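Local coordinates for protein-glutamine gamma-glutamyltransferase 2 (Pagrus major, PDB 1G0D) that probably catalyses the calcium-dependent cross-linking of proteins, joining peptide-bound glutamine to the amino group of peptide-bound lysine or to small primary amines, at residues A[175-181]-A[249-253]; A[184-189]-A[281-286]; A[625-631]-A[649-655]; A[656-662]-A[675-681]; A[228-232]-A[255-259]. The contacts are given in a common frame with arbitrary orientation. Residues are numbered along the deposited sequence.

Contact 1: A[175-181]-A[249-253]; sequences WNYGQFE and WTGSV
In the papain-like catalytic core of the transglutaminase, the end of strand 169-176 is tied by a single beta bridge to the loop that leads into helix 253-261. Trp175 and Asn176 are extended; Asn176 faces Gly251 with CA atoms 4.4 Å apart, and the bridge is made by Asn176 N to Thr250 O (3.0 Å) and Ser252 N to Asn176 O (3.2 Å). Trp175, chi1 t and chi2 near -93°, carries its indole along the loop. Gly251 CA lies 3.7 Å from the centroid of the five-membered ring, over the face, a CH-pi contact; glycine suits this position because a CB would collide with Asn176 O. At the far end of the indole, Trp175 CH2 packs on Trp249 CB at 3.9 Å. After the strand, Gly178 takes positive phi (41°) and opens a type I turn to Glu181; here too a CB would strike Val253. That valine, chi1 t, sets CG2 3.3 Å from Gly178 O and 4.0 Å from Glu181 CG, while the Glu181 carboxylate pairs with Arg655 of the C-terminal domain. Thr250 OG1 turns to Glu623. The Trp175 side chain is about 11 Å from that of the catalytic Cys272. Ser252, chi1 m, places its hydroxyl at the indole edge, where Trp175 NE1 donates a nearly linear hydrogen bond to Ser252 OG at 2.6 Å.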
# COMPACT_ATOMS: atom_id res chain seq x y z
N TRP A 175 -8.39 0.51 5.31
CA TRP A 175 -7.12 0.90 5.91
C TRP A 175 -7.15 2.37 6.31
O TRP A 175 -7.65 3.21 5.57
CB TRP A 175 -5.98 0.67 4.94
CG TRP A 175 -4.63 0.65 5.60
CD1 TRP A 175 -3.78 1.71 5.76
CD2 TRP A 175 -3.91 -0.52 6.08
NE1 TRP A 175 -2.58 1.29 6.29
CE2 TRP A 175 -2.63 -0.07 6.50
CE3 TRP A 175 -4.23 -1.88 6.19
CZ2 TRP A 175 -1.65 -0.96 7.02
CZ3 TRP A 175 -3.26 -2.76 6.70
CH2 TRP A 175 -1.98 -2.28 7.11
N ASN A 176 -6.64 2.68 7.49
CA ASN A 176 -6.62 4.06 7.92
C ASN A 176 -5.23 4.59 7.58
O ASN A 176 -4.26 4.35 8.31
CB ASN A 176 -6.92 4.12 9.43
CG ASN A 176 -6.69 5.50 10.03
OD1 ASN A 176 -6.51 6.48 9.33
ND2 ASN A 176 -6.69 5.56 11.36
N TYR A 177 -5.12 5.29 6.46
CA TYR A 177 -3.81 5.82 6.08
C TYR A 177 -3.36 6.85 7.09
O TYR A 177 -2.17 7.05 7.29
CB TYR A 177 -3.85 6.46 4.70
CG TYR A 177 -4.17 5.48 3.62
CD1 TYR A 177 -3.41 4.34 3.44
CD2 TYR A 177 -5.26 5.69 2.77
CE1 TYR A 177 -3.74 3.41 2.44
CE2 TYR A 177 -5.59 4.80 1.79
CZ TYR A 177 -4.84 3.66 1.62
OH TYR A 177 -5.20 2.79 0.62
N GLY A 178 -4.33 7.51 7.72
CA GLY A 178 -4.03 8.53 8.72
C GLY A 178 -2.88 9.47 8.44
O GLY A 178 -2.14 9.78 9.35
N GLN A 179 -2.70 9.95 7.20
CA GLN A 179 -1.58 10.86 6.92
C GLN A 179 -1.67 12.23 7.61
O GLN A 179 -0.65 12.92 7.75
CB GLN A 179 -1.41 11.08 5.42
CG GLN A 179 -2.62 11.60 4.72
CD GLN A 179 -3.47 10.49 4.17
OE1 GLN A 179 -3.44 9.34 4.65
NE2 GLN A 179 -4.25 10.82 3.16
N PHE A 180 -2.85 12.61 8.08
CA PHE A 180 -3.00 13.91 8.75
C PHE A 180 -3.17 13.81 10.26
O PHE A 180 -3.53 14.80 10.91
CB PHE A 180 -4.16 14.69 8.15
CG PHE A 180 -4.01 14.92 6.68
CD1 PHE A 180 -2.77 15.28 6.14
CD2 PHE A 180 -5.08 14.72 5.83
CE1 PHE A 180 -2.60 15.43 4.78
CE2 PHE A 180 -4.93 14.86 4.47
CZ PHE A 180 -3.69 15.22 3.95
N GLU A 181 -2.92 12.61 10.81
CA GLU A 181 -3.00 12.35 12.25
C GLU A 181 -1.81 13.02 12.88
O GLU A 181 -0.81 13.25 12.23
CB GLU A 181 -2.99 10.85 12.54
CG GLU A 181 -4.27 10.13 12.11
CD GLU A 181 -5.51 10.48 12.95
OE1 GLU A 181 -5.87 9.66 13.82
OE2 GLU A 181 -6.14 11.54 12.74
N TRP A 249 -2.66 -5.36 11.58
CA TRP A 249 -2.81 -3.94 11.40
C TRP A 249 -3.98 -3.48 10.57
O TRP A 249 -4.28 -4.03 9.52
CB TRP A 249 -1.54 -3.35 10.81
CG TRP A 249 -0.23 -3.86 11.36
CD1 TRP A 249 0.62 -4.71 10.72
CD2 TRP A 249 0.48 -3.40 12.53
NE1 TRP A 249 1.80 -4.80 11.39
CE2 TRP A 249 1.76 -4.01 12.51
CE3 TRP A 249 0.16 -2.53 13.58
CZ2 TRP A 249 2.74 -3.78 13.50
CZ3 TRP A 249 1.14 -2.30 14.57
CH2 TRP A 249 2.42 -2.92 14.52
N THR A 250 -4.64 -2.42 11.06
CA THR A 250 -5.76 -1.83 10.34
C THR A 250 -5.40 -0.42 9.85
O THR A 250 -6.24 0.28 9.29
CB THR A 250 -6.99 -1.73 11.24
OG1 THR A 250 -6.61 -1.42 12.58
CG2 THR A 250 -7.71 -3.05 11.21
N GLY A 251 -4.14 -0.03 10.05
CA GLY A 251 -3.67 1.28 9.64
C GLY A 251 -2.17 1.54 9.73
O GLY A 251 -1.45 0.82 10.40
N SER A 252 -1.72 2.62 9.10
CA SER A 252 -0.30 2.94 9.07
C SER A 252 0.27 3.75 10.20
O SER A 252 1.46 3.66 10.48
CB SER A 252 0.05 3.63 7.75
OG SER A 252 -0.58 2.95 6.66
N VAL A 253 -0.54 4.56 10.86
CA VAL A 253 -0.03 5.40 11.94
C VAL A 253 0.62 4.66 13.15
O VAL A 253 1.59 5.14 13.72
CB VAL A 253 -1.15 6.33 12.47
CG1 VAL A 253 -0.62 7.16 13.61
CG2 VAL A 253 -1.65 7.22 11.36

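Contact 2: A[184-189]-A[281-286]; sequences VMDICF and TVLRCL
This is a buried, apolar helix-helix crossing in the papain-like core, joining the start of helix 184-193 to the C-terminal end of helix 272-286, the helix that begins at the catalytic cysteine. The axes of the two short segments approach to 9.6 Å with a signed crossing angle of -102°, so the helices run almost perpendicular and meet over a compact patch. The nearest CA pairs are Cys188 with Val282 at 5.8 Å and Met185 with Cys285 at 6.3 Å, a spacing that small cysteine side chains allow. Cys188, chi1 m, is the residue most buried by the contact: its SG lies 3.5 Å from Val282 CG1 and 3.8 Å from Cys285 CB. Cys285, chi1 t, points back at the other helix, with SG 3.6 Å from Met185 CA. Val184, chi1 t, fills the flank where CG1 meets Thr281 CG2 at 4.1 Å; the Thr281 hydroxyl is bonded to Tyr177 O, so its methyl can serve the apolar side. Helix 212-223 packs nearby, with Ile219 on Val282 and Val215 on Leu286. Leu286, chi1 m and chi2 t, reaches Cys188 CB with CD2 at 3.8 Å, and the same CD2 sits over the face of Phe189, 4.2 Å from the ring centroid.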
# COMPACT_ATOMS: atom_id res chain seq x y z
N VAL A 184 2.36 12.60 12.09
CA VAL A 184 2.72 11.70 11.01
C VAL A 184 3.55 12.44 9.94
O VAL A 184 4.33 11.82 9.21
CB VAL A 184 1.48 11.09 10.41
CG1 VAL A 184 1.81 10.51 9.05
CG2 VAL A 184 0.92 10.03 11.37
N MET A 185 3.38 13.77 9.85
CA MET A 185 4.13 14.51 8.87
C MET A 185 5.58 14.60 9.34
O MET A 185 6.52 14.43 8.57
CB MET A 185 3.57 15.93 8.72
CG MET A 185 4.41 16.83 7.83
SD MET A 185 4.06 18.57 7.98
CE MET A 185 4.75 18.90 9.65
N ASP A 186 5.76 14.85 10.62
CA ASP A 186 7.10 14.96 11.16
C ASP A 186 7.90 13.67 11.03
O ASP A 186 9.13 13.72 10.80
CB ASP A 186 7.00 15.34 12.61
CG ASP A 186 6.27 16.61 12.79
OD1 ASP A 186 6.97 17.60 13.06
OD2 ASP A 186 5.01 16.63 12.65
N ILE A 187 7.22 12.54 11.20
CA ILE A 187 7.86 11.23 11.07
C ILE A 187 8.18 10.94 9.60
O ILE A 187 9.14 10.24 9.28
CB ILE A 187 6.95 10.08 11.55
CG1 ILE A 187 6.63 10.21 13.04
CG2 ILE A 187 7.66 8.79 11.34
CD1 ILE A 187 5.39 9.47 13.49
N CYS A 188 7.36 11.46 8.68
CA CYS A 188 7.62 11.24 7.28
C CYS A 188 8.97 11.84 6.94
O CYS A 188 9.76 11.16 6.31
CB CYS A 188 6.51 11.84 6.43
SG CYS A 188 5.01 10.86 6.46
N PHE A 189 9.25 13.08 7.36
CA PHE A 189 10.57 13.73 7.12
C PHE A 189 11.68 13.03 7.89
O PHE A 189 12.84 13.16 7.54
CB PHE A 189 10.56 15.22 7.51
CG PHE A 189 9.87 16.11 6.51
CD1 PHE A 189 8.67 16.73 6.83
CD2 PHE A 189 10.36 16.23 5.21
CE1 PHE A 189 7.95 17.45 5.86
CE2 PHE A 189 9.66 16.95 4.24
CZ PHE A 189 8.45 17.56 4.56
N THR A 281 0.64 6.07 2.95
CA THR A 281 0.43 7.08 4.01
C THR A 281 1.46 8.19 3.97
O THR A 281 1.16 9.36 4.14
CB THR A 281 0.51 6.47 5.41
OG1 THR A 281 -0.76 5.95 5.80
CG2 THR A 281 0.89 7.50 6.41
N VAL A 282 2.71 7.80 3.76
CA VAL A 282 3.80 8.75 3.74
C VAL A 282 3.87 9.59 2.47
O VAL A 282 4.10 10.78 2.53
CB VAL A 282 5.18 8.00 3.98
CG1 VAL A 282 6.35 9.00 3.84
CG2 VAL A 282 5.19 7.35 5.40
N LEU A 283 3.68 8.99 1.31
CA LEU A 283 3.76 9.75 0.08
C LEU A 283 2.52 10.69 0.01
O LEU A 283 2.62 11.89 -0.30
CB LEU A 283 3.88 8.77 -1.10
CG LEU A 283 5.17 7.93 -1.06
CD1 LEU A 283 5.01 6.71 -1.92
CD2 LEU A 283 6.38 8.73 -1.51
N ARG A 284 1.34 10.17 0.34
CA ARG A 284 0.16 11.02 0.36
C ARG A 284 0.49 12.20 1.30
O ARG A 284 0.35 13.34 0.93
CB ARG A 284 -1.05 10.24 0.85
CG ARG A 284 -1.81 9.65 -0.30
CD ARG A 284 -3.15 9.10 0.09
NE ARG A 284 -3.64 8.20 -0.96
CZ ARG A 284 -4.84 7.64 -0.97
NH1 ARG A 284 -5.68 7.89 0.02
NH2 ARG A 284 -5.22 6.84 -1.97
N CYS A 285 0.98 11.92 2.51
CA CYS A 285 1.34 13.00 3.44
C CYS A 285 2.31 14.02 2.85
O CYS A 285 2.12 15.20 3.01
CB CYS A 285 1.97 12.44 4.72
SG CYS A 285 2.06 13.63 6.09
N LEU A 286 3.36 13.58 2.17
CA LEU A 286 4.31 14.54 1.61
C LEU A 286 3.73 15.25 0.41
O LEU A 286 4.29 16.24 -0.06
CB LEU A 286 5.62 13.84 1.22
CG LEU A 286 6.37 13.23 2.41
CD1 LEU A 286 7.76 12.77 2.00
CD2 LEU A 286 6.49 14.23 3.53

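Contact 3: A[625-631]-A[649-655]; sequences AGLLSAT and LSFSPMR
Leu628 and Phe651 form the apolar centre. Leu628, chi1 and chi2 both p, lays CD2 over the face of the Phe651 ring, 3.7 Å from its centroid, while Phe651 (chi1 p) is turned toward segment 625-631. Leu628 CD2 also meets Leu649 CD1 at 3.8 Å, and Thr631 CG2 approaches Leu649 CD1 at 3.5 Å. Next to this, Leu627 packs CB on Phe651 CE2 (3.9 Å) and CD2 on Pro653 CB (4.0 Å). The flexible Met654 chain curls back so that CE lies 3.6 Å from Leu627 C. At the polar edge Gly626 O accepts two backbone hydrogen bonds, from Met654 N (2.9 Å) and Arg655 N (3.0 Å); Gly626, at phi 78°, psi -11°, holds a conformation in which a CB would crowd the preceding carbonyl. Arg655 extends outward to Glu181, Glu158 and Glu26. Leu627 and Leu628 together face Gly624 in a classic beta bulge, and strands 628-634 and 644-651 belong to different sheets: this is the inter-sheet core packing of an immunoglobulin-like beta-sandwich, the C-terminal domain of transglutaminases.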
# COMPACT_ATOMS: atom_id res chain seq x y z
N ALA A 625 -8.93 7.44 11.51
CA ALA A 625 -8.33 8.74 11.21
C ALA A 625 -9.39 9.71 11.68
O ALA A 625 -10.55 9.57 11.30
CB ALA A 625 -8.12 8.91 9.71
N GLY A 626 -9.02 10.66 12.53
CA GLY A 626 -10.00 11.63 12.98
C GLY A 626 -10.98 11.19 14.05
O GLY A 626 -11.70 12.03 14.59
N LEU A 627 -11.04 9.88 14.35
CA LEU A 627 -11.92 9.33 15.40
C LEU A 627 -11.06 8.96 16.64
O LEU A 627 -11.25 9.53 17.71
CB LEU A 627 -12.68 8.08 14.90
CG LEU A 627 -13.76 8.28 13.83
CD1 LEU A 627 -14.62 7.01 13.69
CD2 LEU A 627 -14.62 9.48 14.21
N LEU A 628 -10.16 7.98 16.51
CA LEU A 628 -9.24 7.61 17.59
C LEU A 628 -8.01 6.88 17.15
O LEU A 628 -7.97 6.24 16.09
CB LEU A 628 -9.89 6.77 18.68
CG LEU A 628 -10.87 5.61 18.57
CD1 LEU A 628 -10.35 4.48 17.82
CD2 LEU A 628 -11.16 5.10 19.97
N SER A 629 -6.98 6.97 17.95
CA SER A 629 -5.75 6.24 17.68
C SER A 629 -5.91 4.77 18.18
O SER A 629 -6.62 4.53 19.16
CB SER A 629 -4.62 6.92 18.39
OG SER A 629 -5.09 8.18 18.80
N ALA A 630 -5.29 3.81 17.50
CA ALA A 630 -5.45 2.40 17.89
C ALA A 630 -5.64 2.25 19.39
O ALA A 630 -4.84 2.74 20.19
CB ALA A 630 -4.29 1.62 17.45
N THR A 631 -6.70 1.55 19.77
CA THR A 631 -7.03 1.34 21.16
C THR A 631 -7.49 -0.08 21.38
O THR A 631 -8.27 -0.59 20.60
CB THR A 631 -8.14 2.28 21.56
OG1 THR A 631 -7.70 3.63 21.39
CG2 THR A 631 -8.54 2.03 22.98
N LEU A 649 -16.34 0.69 23.65
CA LEU A 649 -15.29 1.63 24.04
C LEU A 649 -15.91 3.04 23.99
O LEU A 649 -16.81 3.28 23.19
CB LEU A 649 -14.16 1.56 23.01
CG LEU A 649 -12.65 1.71 23.31
CD1 LEU A 649 -11.93 2.02 21.99
CD2 LEU A 649 -12.37 2.80 24.33
N SER A 650 -15.46 3.96 24.82
CA SER A 650 -15.98 5.31 24.75
C SER A 650 -14.85 6.18 24.29
O SER A 650 -13.70 5.91 24.63
CB SER A 650 -16.41 5.80 26.10
OG SER A 650 -17.80 6.09 26.08
N PHE A 651 -15.16 7.19 23.48
CA PHE A 651 -14.12 8.11 23.01
C PHE A 651 -14.77 9.35 22.38
O PHE A 651 -15.97 9.36 22.12
CB PHE A 651 -13.18 7.40 22.02
CG PHE A 651 -13.81 7.07 20.71
CD1 PHE A 651 -14.61 5.94 20.57
CD2 PHE A 651 -13.64 7.91 19.61
CE1 PHE A 651 -15.23 5.66 19.36
CE2 PHE A 651 -14.26 7.63 18.41
CZ PHE A 651 -15.06 6.51 18.29
N SER A 652 -13.97 10.40 22.18
CA SER A 652 -14.47 11.65 21.63
C SER A 652 -13.79 11.96 20.28
O SER A 652 -12.60 12.29 20.25
CB SER A 652 -14.20 12.78 22.62
OG SER A 652 -15.09 12.72 23.72
N PRO A 653 -14.56 11.91 19.17
CA PRO A 653 -13.90 12.20 17.89
C PRO A 653 -12.94 13.41 17.96
O PRO A 653 -13.06 14.27 18.83
CB PRO A 653 -15.07 12.39 16.94
CG PRO A 653 -16.13 11.50 17.51
CD PRO A 653 -16.00 11.64 19.00
N MET A 654 -11.95 13.43 17.09
CA MET A 654 -10.98 14.50 17.11
C MET A 654 -11.23 15.52 16.02
O MET A 654 -11.02 16.70 16.21
CB MET A 654 -9.60 13.91 16.97
CG MET A 654 -9.17 13.18 18.19
SD MET A 654 -7.63 12.30 17.96
CE MET A 654 -8.07 11.02 16.69
N ARG A 655 -11.65 15.06 14.86
CA ARG A 655 -11.92 15.96 13.75
C ARG A 655 -13.32 15.67 13.20
O ARG A 655 -13.91 14.59 13.38
CB ARG A 655 -10.87 15.81 12.64
CG ARG A 655 -9.46 16.36 12.93
CD ARG A 655 -8.52 16.14 11.75
NE ARG A 655 -7.95 14.79 11.72
CZ ARG A 655 -7.65 14.11 10.62
NH1 ARG A 655 -7.85 14.64 9.44
NH2 ARG A 655 -7.12 12.90 10.70

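Contact 4: A[656-662]-A[675-681]; sequences TGVRKLL and GVTTVVV
Six backbone hydrogen bonds, in three pairs, join these antiparallel strands. Gly657 N donates to Val681 O (2.9 Å) and Val681 N to Gly657 O (2.6 Å); Arg659 N to Val679 O (3.0 Å) and Val679 N to Arg659 O (2.8 Å); Leu661 N to Thr677 O (2.8 Å) and Thr677 N to Leu661 O (3.0 Å). Thr656 OG1 adds a side-chain bond to Val681 O at 2.7 Å. Between the hydrogen-bonded pairs lie non-hydrogen-bonded ones, Val658 with Val680, Lys660 with Thr678 and Leu662 with Val676, their CA atoms 4.3 to 4.6 Å apart. The axes of the short strand segments run at 152°, antiparallel, within the beta hairpin of strands 659-666 and 673-682 in the immunoglobulin-like C-terminal domain. Gly657, at phi 126°, suits a backbone that would press a CB on the carbonyl before it. Arg659, Leu661, Thr677, Val679 and Val681 share one face, where Arg659 CG meets Val681 CG2 at 4.0 Å, Leu661 CB meets Thr677 CG2 at 3.5 Å, and Leu627 packs alongside. On the other, Leu662 CD1 touches Val676 CG1 at 3.6 Å and Lys660 CE nears Thr678 OG1 at 3.0 Å. Main-chain bonding thus holds the two strands together, while beta-branched valine and threonine suit the extended strand 675-681.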
# COMPACT_ATOMS: atom_id res chain seq x y z
N THR A 656 -13.86 16.65 12.51
CA THR A 656 -15.18 16.50 11.97
C THR A 656 -15.08 15.86 10.60
O THR A 656 -13.99 15.75 10.06
CB THR A 656 -15.85 17.88 11.94
OG1 THR A 656 -17.07 17.78 11.20
CG2 THR A 656 -14.93 18.94 11.33
N GLY A 657 -16.20 15.40 10.05
CA GLY A 657 -16.17 14.78 8.73
C GLY A 657 -16.76 13.39 8.64
O GLY A 657 -17.26 12.84 9.64
N VAL A 658 -16.78 12.83 7.43
CA VAL A 658 -17.26 11.48 7.23
C VAL A 658 -16.05 10.57 7.54
O VAL A 658 -15.08 10.53 6.79
CB VAL A 658 -17.73 11.25 5.80
CG1 VAL A 658 -18.21 9.82 5.64
CG2 VAL A 658 -18.83 12.23 5.45
N ARG A 659 -16.10 9.87 8.66
CA ARG A 659 -14.97 9.07 9.06
C ARG A 659 -15.33 7.61 9.15
O ARG A 659 -16.50 7.24 9.17
CB ARG A 659 -14.45 9.59 10.38
CG ARG A 659 -14.56 11.11 10.50
CD ARG A 659 -13.44 11.69 11.33
NE ARG A 659 -12.88 12.90 10.76
CZ ARG A 659 -11.93 12.93 9.83
NH1 ARG A 659 -11.48 14.09 9.37
NH2 ARG A 659 -11.42 11.81 9.36
N LYS A 660 -14.30 6.78 9.15
CA LYS A 660 -14.46 5.33 9.20
C LYS A 660 -13.77 4.72 10.45
O LYS A 660 -12.61 5.07 10.78
CB LYS A 660 -13.90 4.73 7.90
CG LYS A 660 -14.53 5.30 6.63
CD LYS A 660 -15.41 4.26 5.96
CE LYS A 660 -16.51 4.88 5.09
NZ LYS A 660 -15.92 5.96 4.27
N LEU A 661 -14.51 3.87 11.18
CA LEU A 661 -13.99 3.26 12.40
C LEU A 661 -13.64 1.85 12.02
O LEU A 661 -14.48 1.12 11.48
CB LEU A 661 -15.01 3.28 13.52
CG LEU A 661 -14.54 2.71 14.85
CD1 LEU A 661 -13.37 3.49 15.41
CD2 LEU A 661 -15.72 2.70 15.82
N LEU A 662 -12.38 1.52 12.29
CA LEU A 662 -11.81 0.20 11.96
C LEU A 662 -11.55 -0.66 13.20
O LEU A 662 -11.12 -0.18 14.25
CB LEU A 662 -10.50 0.37 11.17
CG LEU A 662 -10.53 0.84 9.72
CD1 LEU A 662 -11.25 2.16 9.55
CD2 LEU A 662 -9.11 1.03 9.29
N GLY A 675 -13.81 -5.55 10.94
CA GLY A 675 -15.04 -4.78 10.86
C GLY A 675 -14.72 -3.30 10.64
O GLY A 675 -13.62 -2.86 11.04
N VAL A 676 -15.65 -2.58 9.98
CA VAL A 676 -15.57 -1.12 9.68
C VAL A 676 -16.98 -0.56 9.69
O VAL A 676 -17.94 -1.22 9.29
CB VAL A 676 -15.13 -0.71 8.23
CG1 VAL A 676 -14.04 0.30 8.31
CG2 VAL A 676 -14.77 -1.89 7.40
N THR A 677 -17.08 0.69 10.10
CA THR A 677 -18.36 1.32 10.11
C THR A 677 -18.04 2.73 9.72
O THR A 677 -16.90 3.16 9.91
CB THR A 677 -18.97 1.29 11.52
OG1 THR A 677 -20.36 1.64 11.45
CG2 THR A 677 -18.22 2.26 12.46
N THR A 678 -19.03 3.41 9.15
CA THR A 678 -18.95 4.82 8.74
C THR A 678 -19.68 5.64 9.81
O THR A 678 -20.83 5.36 10.18
CB THR A 678 -19.67 5.11 7.40
OG1 THR A 678 -19.12 4.32 6.35
CG2 THR A 678 -19.47 6.54 7.01
N VAL A 679 -19.00 6.65 10.31
CA VAL A 679 -19.56 7.54 11.31
C VAL A 679 -19.37 9.00 10.85
O VAL A 679 -18.22 9.44 10.70
CB VAL A 679 -18.86 7.32 12.71
CG1 VAL A 679 -19.53 8.20 13.75
CG2 VAL A 679 -18.97 5.87 13.13
N VAL A 680 -20.47 9.73 10.61
CA VAL A 680 -20.37 11.14 10.22
C VAL A 680 -20.19 12.05 11.46
O VAL A 680 -21.11 12.18 12.29
CB VAL A 680 -21.60 11.57 9.42
CG1 VAL A 680 -21.41 12.95 8.85
CG2 VAL A 680 -21.84 10.61 8.28
N VAL A 681 -19.01 12.65 11.62
CA VAL A 681 -18.74 13.51 12.76
C VAL A 681 -19.15 14.96 12.47
O VAL A 681 -18.69 15.61 11.51
CB VAL A 681 -17.24 13.44 13.17
CG1 VAL A 681 -16.95 14.38 14.31
CG2 VAL A 681 -16.89 12.02 13.58

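Contact 5: A[228-232]-A[255-259]; sequences DRGVL and ILQQW
Val231 and Trp259 dominate this contact, with Ile255 one helical turn before the tryptophan. Trp259, chi1 t and chi2 83°, points from its helix toward the loop, and its flat indole is used two ways. At the edge, Trp259 NE1 donates a hydrogen bond to Arg229 O at 3.0 Å, satisfying the one polar atom of an otherwise apolar side chain. Over the face, Val231 CG2 stands 4.1 Å from the centroid of the five-membered ring, 8° off the normal, in a CH-pi contact. Val231, chi1 t, has its CA 3.5 Å from Trp259 CD1. The helical bond Trp259 N to Ile255 O (2.9 Å) sets both side chains on the side facing the loop. Here the loop between helix 212-223 and strand 232-234 lies against helix 253-261 in the papain-like catalytic core, and the side chain of Leu232 is about 10 Å from that of the active-site Cys272. The second methyl of Val231, CG1, packs on Ile255 CG2 at 3.7 Å and on Leu256 CD2 at 4.1 Å, so the two branches of the valine serve different neighbours, CG2 the indole face and CG1 the aliphatic side chains. Ile255, chi1 m, offers the same CG2 to Leu232 CD2 at 3.8 Å. Ile187 and Val191 of helix 184-193 also pack on Trp259, while the Arg229 guanidinium turns to Asn194.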
# COMPACT_ATOMS: atom_id res chain seq x y z
N ASP A 228 18.60 -1.84 8.67
CA ASP A 228 18.94 -1.29 9.96
C ASP A 228 18.05 -0.13 10.40
O ASP A 228 17.84 0.06 11.60
CB ASP A 228 20.42 -0.93 10.02
CG ASP A 228 20.89 -0.23 8.80
OD1 ASP A 228 20.78 -0.84 7.71
OD2 ASP A 228 21.38 0.92 8.93
N ARG A 229 17.49 0.62 9.46
CA ARG A 229 16.60 1.69 9.87
C ARG A 229 15.28 1.69 9.15
O ARG A 229 14.50 2.60 9.32
CB ARG A 229 17.26 3.03 9.67
CG ARG A 229 18.38 3.29 10.64
CD ARG A 229 18.96 4.70 10.49
NE ARG A 229 20.36 4.74 10.88
CZ ARG A 229 20.91 5.69 11.63
NH1 ARG A 229 20.17 6.69 12.07
NH2 ARG A 229 22.20 5.64 11.94
N GLY A 230 15.02 0.65 8.37
CA GLY A 230 13.78 0.59 7.61
C GLY A 230 12.61 0.76 8.52
O GLY A 230 12.79 0.76 9.72
N VAL A 231 11.41 0.89 7.97
CA VAL A 231 10.28 1.08 8.85
C VAL A 231 9.69 -0.21 9.37
O VAL A 231 9.24 -0.27 10.52
CB VAL A 231 9.18 1.88 8.15
CG1 VAL A 231 7.82 1.93 9.00
CG2 VAL A 231 9.72 3.23 7.89
N LEU A 232 9.69 -1.24 8.53
CA LEU A 232 9.13 -2.53 8.92
C LEU A 232 10.06 -3.68 8.64
O LEU A 232 10.89 -3.65 7.73
CB LEU A 232 7.84 -2.80 8.15
CG LEU A 232 6.55 -2.09 8.56
CD1 LEU A 232 5.61 -2.06 7.37
CD2 LEU A 232 5.93 -2.82 9.75
N ILE A 255 2.29 1.87 13.18
CA ILE A 255 3.59 1.36 12.76
C ILE A 255 4.60 2.52 12.76
O ILE A 255 5.72 2.38 13.25
CB ILE A 255 3.51 0.81 11.33
CG1 ILE A 255 2.69 -0.46 11.32
CG2 ILE A 255 4.87 0.63 10.79
CD1 ILE A 255 2.18 -0.80 9.95
N LEU A 256 4.19 3.67 12.19
CA LEU A 256 5.06 4.85 12.13
C LEU A 256 5.36 5.42 13.52
O LEU A 256 6.50 5.74 13.83
CB LEU A 256 4.45 5.93 11.23
CG LEU A 256 4.27 5.60 9.73
CD1 LEU A 256 3.51 6.73 9.02
CD2 LEU A 256 5.62 5.42 9.08
N GLN A 257 4.36 5.54 14.39
CA GLN A 257 4.65 6.09 15.70
C GLN A 257 5.60 5.14 16.45
O GLN A 257 6.51 5.59 17.16
CB GLN A 257 3.37 6.34 16.51
CG GLN A 257 2.34 7.30 15.89
CD GLN A 257 2.75 8.81 15.90
OE1 GLN A 257 3.88 9.17 16.25
NE2 GLN A 257 1.81 9.69 15.52
N GLN A 258 5.41 3.84 16.27
CA GLN A 258 6.24 2.82 16.93
C GLN A 258 7.70 2.87 16.46
O GLN A 258 8.61 2.80 17.26
CB GLN A 258 5.65 1.44 16.66
CG GLN A 258 6.25 0.33 17.50
CD GLN A 258 5.53 -1.03 17.33
OE1 GLN A 258 6.20 -2.05 17.07
NE2 GLN A 258 4.18 -1.04 17.47
N TRP A 259 7.89 2.96 15.14
CA TRP A 259 9.20 3.07 14.51
C TRP A 259 9.98 4.31 15.05
O TRP A 259 11.16 4.24 15.38
CB TRP A 259 9.01 3.22 12.99
CG TRP A 259 10.26 3.54 12.25
CD1 TRP A 259 11.21 2.65 11.83
CD2 TRP A 259 10.70 4.84 11.79
NE1 TRP A 259 12.21 3.30 11.14
CE2 TRP A 259 11.93 4.64 11.10
CE3 TRP A 259 10.18 6.14 11.89
CZ2 TRP A 259 12.63 5.70 10.52
CZ3 TRP A 259 10.88 7.19 11.31
CH2 TRP A 259 12.10 6.96 10.63

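Overall arrangement
Contacts 1, 2 and 5 belong to the catalytic core, and contacts 3 and 4 to the C-terminal immunoglobulin-like domain, later in the chain. The core contacts interlock: segments of contact 1 alternate along the chain with those of contacts 2 and 5, whereas contact 5 falls wholly between the two segments of contact 2. Their centres are 11 to 14 Å apart. Helix 253-261 touches both other core contacts through Ile255, Leu256 and Trp259. Contacts 3 and 4, centres 10 Å apart, share the sheet containing strands 628-634 and 659-666. Contact 1 is the junction: Glu181 bridges to Arg655, and Leu662 packs on its backbone, so the C-terminal domain rests against the core.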